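Long-range contact in IMC sub-compartment protein ISP1 (Toxoplasma gondii, PDB 4CHM), which is critical for parasite replication as a pleckstrin-homology-fold component of an inner membrane complex sub-compartment, probably acting during daughter-cell formation: residues L62-A67 with L93-S98. Sequence-based numbering, arbitrary orientation.
Sequences LSDIKA and LHLLES. With SO4 (sulfate ion), chain F.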
loop_
_atom_site.group_PDB
_atom_site.type_symbol
_atom_site.label_atom_id
_atom_site.label_comp_id
_atom_site.label_asym_id
_atom_site.label_seq_id
_atom_site.Cartn_x
_atom_site.Cartn_y
_atom_site.Cartn_z
ATOM N N LEU A 62 -9.586 -7.048 -3.862
ATOM C CA LEU A 62 -9.005 -7.409 -2.575
ATOM C C LEU A 62 -8.631 -8.882 -2.535
ATOM O O LEU A 62 -7.709 -9.300 -1.821
ATOM C CB LEU A 62 -9.999 -7.115 -1.466
ATOM C CG LEU A 62 -9.386 -6.394 -0.294
ATOM C CD1 LEU A 62 -8.735 -5.110 -0.775
ATOM C CD2 LEU A 62 -10.461 -6.107 0.730
ATOM N N SER A 63 -9.386 -9.680 -3.268
ATOM C CA SER A 63 -9.211 -11.095 -3.216
ATOM C C SER A 63 -7.993 -11.509 -4.049
ATOM O O SER A 63 -7.520 -12.627 -3.929
ATOM C CB SER A 63 -10.486 -11.811 -3.671
ATOM O OG SER A 63 -10.861 -11.398 -4.977
ATOM N N ASP A 64 -7.428 -10.573 -4.817
ATOM C CA ASP A 64 -6.184 -10.849 -5.546
ATOM C C ASP A 64 -4.935 -10.434 -4.763
ATOM O O ASP A 64 -3.818 -10.565 -5.243
ATOM C CB ASP A 64 -6.194 -10.157 -6.912
ATOM C CG ASP A 64 -5.018 -10.560 -7.773
ATOM O OD1 ASP A 64 -4.674 -11.753 -7.782
ATOM O OD2 ASP A 64 -4.406 -9.683 -8.410
ATOM N N ILE A 65 -5.132 -9.883 -3.585
ATOM C CA ILE A 65 -4.022 -9.449 -2.785
ATOM C C ILE A 65 -3.713 -10.539 -1.785
ATOM O O ILE A 65 -4.386 -10.677 -0.784
ATOM C CB ILE A 65 -4.305 -8.116 -2.070
ATOM C CG1 ILE A 65 -4.518 -7.004 -3.104
ATOM C CG2 ILE A 65 -3.121 -7.748 -1.165
ATOM C CD1 ILE A 65 -5.331 -5.826 -2.578
ATOM N N LYS A 66 -2.722 -11.349 -2.131
ATOM C CA LYS A 66 -2.352 -12.531 -1.398
ATOM C C LYS A 66 -1.645 -12.153 -0.082
ATOM O O LYS A 66 -1.807 -12.828 0.928
ATOM C CB LYS A 66 -1.413 -13.355 -2.278
ATOM C CG LYS A 66 -1.045 -14.732 -1.767
ATOM C CD LYS A 66 -0.017 -15.353 -2.717
ATOM C CE LYS A 66 0.972 -16.261 -1.997
ATOM N NZ LYS A 66 0.268 -17.278 -1.169
ATOM N N ALA A 67 -0.872 -11.074 -0.100
ATOM C CA ALA A 67 -0.015 -10.732 1.057
ATOM C C ALA A 67 0.402 -9.262 0.987
ATOM O O ALA A 67 0.533 -8.712 -0.100
ATOM C CB ALA A 67 1.232 -11.621 1.076
ATOM N N LEU A 93 1.959 -4.721 -2.594
ATOM C CA LEU A 93 0.896 -5.693 -2.738
ATOM C C LEU A 93 1.407 -6.874 -3.500
ATOM O O LEU A 93 1.721 -6.775 -4.699
ATOM C CB LEU A 93 -0.299 -5.099 -3.494
ATOM C CG LEU A 93 -0.746 -3.690 -3.138
ATOM C CD1 LEU A 93 -1.794 -3.261 -4.159
ATOM C CD2 LEU A 93 -1.295 -3.634 -1.711
ATOM N N HIS A 94 1.470 -7.999 -2.825
ATOM C CA HIS A 94 1.813 -9.249 -3.458
ATOM C C HIS A 94 0.519 -9.839 -3.996
ATOM O O HIS A 94 -0.368 -10.144 -3.254
ATOM C CB HIS A 94 2.455 -10.191 -2.432
ATOM C CG HIS A 94 2.997 -11.448 -3.016
ATOM N ND1 HIS A 94 3.164 -12.590 -2.284
ATOM C CD2 HIS A 94 3.409 -11.740 -4.262
ATOM C CE1 HIS A 94 3.648 -13.538 -3.054
ATOM N NE2 HIS A 94 3.812 -13.046 -4.259
ATOM N N LEU A 95 0.444 -9.997 -5.301
ATOM C CA LEU A 95 -0.792 -10.396 -5.959
ATOM C C LEU A 95 -0.921 -11.904 -6.185
ATOM O O LEU A 95 0.017 -12.534 -6.537
ATOM C CB LEU A 95 -0.983 -9.647 -7.277
ATOM C CG LEU A 95 -0.795 -8.143 -7.229
ATOM C CD1 LEU A 95 -0.859 -7.474 -8.578
ATOM C CD2 LEU A 95 -1.755 -7.519 -6.256
ATOM N N LEU A 96 -2.098 -12.447 -5.928
ATOM C CA LEU A 96 -2.350 -13.870 -6.087
ATOM C C LEU A 96 -2.253 -14.440 -7.491
ATOM O O LEU A 96 -1.517 -15.354 -7.714
ATOM C CB LEU A 96 -3.728 -14.186 -5.522
ATOM C CG LEU A 96 -4.246 -15.622 -5.426
ATOM C CD1 LEU A 96 -3.180 -16.604 -5.014
ATOM C CD2 LEU A 96 -5.429 -15.684 -4.488
ATOM N N GLU A 97 -2.903 -13.828 -8.461
ATOM C CA GLU A 97 -2.887 -14.404 -9.812
ATOM C C GLU A 97 -1.505 -14.396 -10.445
ATOM O O GLU A 97 -1.031 -15.432 -10.896
ATOM C CB GLU A 97 -3.878 -13.704 -10.731
ATOM C CG GLU A 97 -3.976 -14.315 -12.127
ATOM C CD GLU A 97 -5.018 -13.608 -12.983
ATOM O OE1 GLU A 97 -6.173 -13.459 -12.532
ATOM O OE2 GLU A 97 -4.680 -13.184 -14.093
ATOM N N SER A 98 -0.869 -13.224 -10.483
ATOM C CA SER A 98 0.401 -13.057 -11.165
ATOM C C SER A 98 1.559 -13.484 -10.282
ATOM O O SER A 98 2.629 -13.771 -10.774
ATOM C CB SER A 98 0.588 -11.596 -11.601
ATOM O OG SER A 98 0.922 -10.759 -10.499
HETATM S S SO4 F . 1.316 -8.282 -13.198
HETATM O O1 SO4 F . 2.671 -8.839 -12.930
HETATM O O2 SO4 F . 0.663 -9.069 -14.251
HETATM O O3 SO4 F . 1.475 -6.871 -13.651
HETATM O O4 SO4 F . 0.474 -8.367 -11.965
HETATM O O HOH W 1 -2.350 -10.625 -10.055
#
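The carbonyl oxygen of His94 accepts two backbone N-H groups from the neighbouring strand: Lys66 N donates to His94 O at 2.9 Å, and Ala67 N reaches the same His94 O in a weak bond of 3.3 Å. Two consecutive residues facing one is a classic beta bulge, here between antiparallel strands 65-69 and 90-95 at one border of the pleckstrin homology sheet. Within the bulge His94 N returns a bond to Ala67 O (3.0 Å), completing the hydrogen-bonded pair, while Ile65 and Leu95 form a non-hydrogen-bonded pair. Ile65 CG1 meets Leu95 CD2 on the inner face, where Ile60 of strand 56-61 touches both side chains.

Where strand 90-95 ends, Asp64 holds the turn with backbone and side chain together. Leu96 N donates to Asp64 O at 2.6 Å from above the carbonyl plane, and Leu95 CA adds a C-H...O contact to that oxygen. Asp64 CG stands anti to its backbone N (chi1 -172°), and OD1 of Asp64 receives Glu97 N at 2.8 Å, nearly along the C-O axis, with an N-H...O angle of 164°. The other carboxylate oxygen, OD2, accepts a hydrogen bond from a water that in turn accepts one from Ser98 N, so three successive amides of 96-98 are tied to one aspartate, the last through water.

The side chains of Lys66 and His94 lie side by side and point the same way, the aliphatic CE of Lys66 lying 4.0 Å from His94 CE1. On the sheet face that Ala67 shares with His94, Ala67 CB sits at the edge of the imidazole, near its plane. Past the turn, Ser98 OG donates to O4 of a sulfate, probably from the crystallisation liquor, which Arg58 and Asn100 also bind; Leu95 CD1 lies 3.7 Å from that sulfate O4.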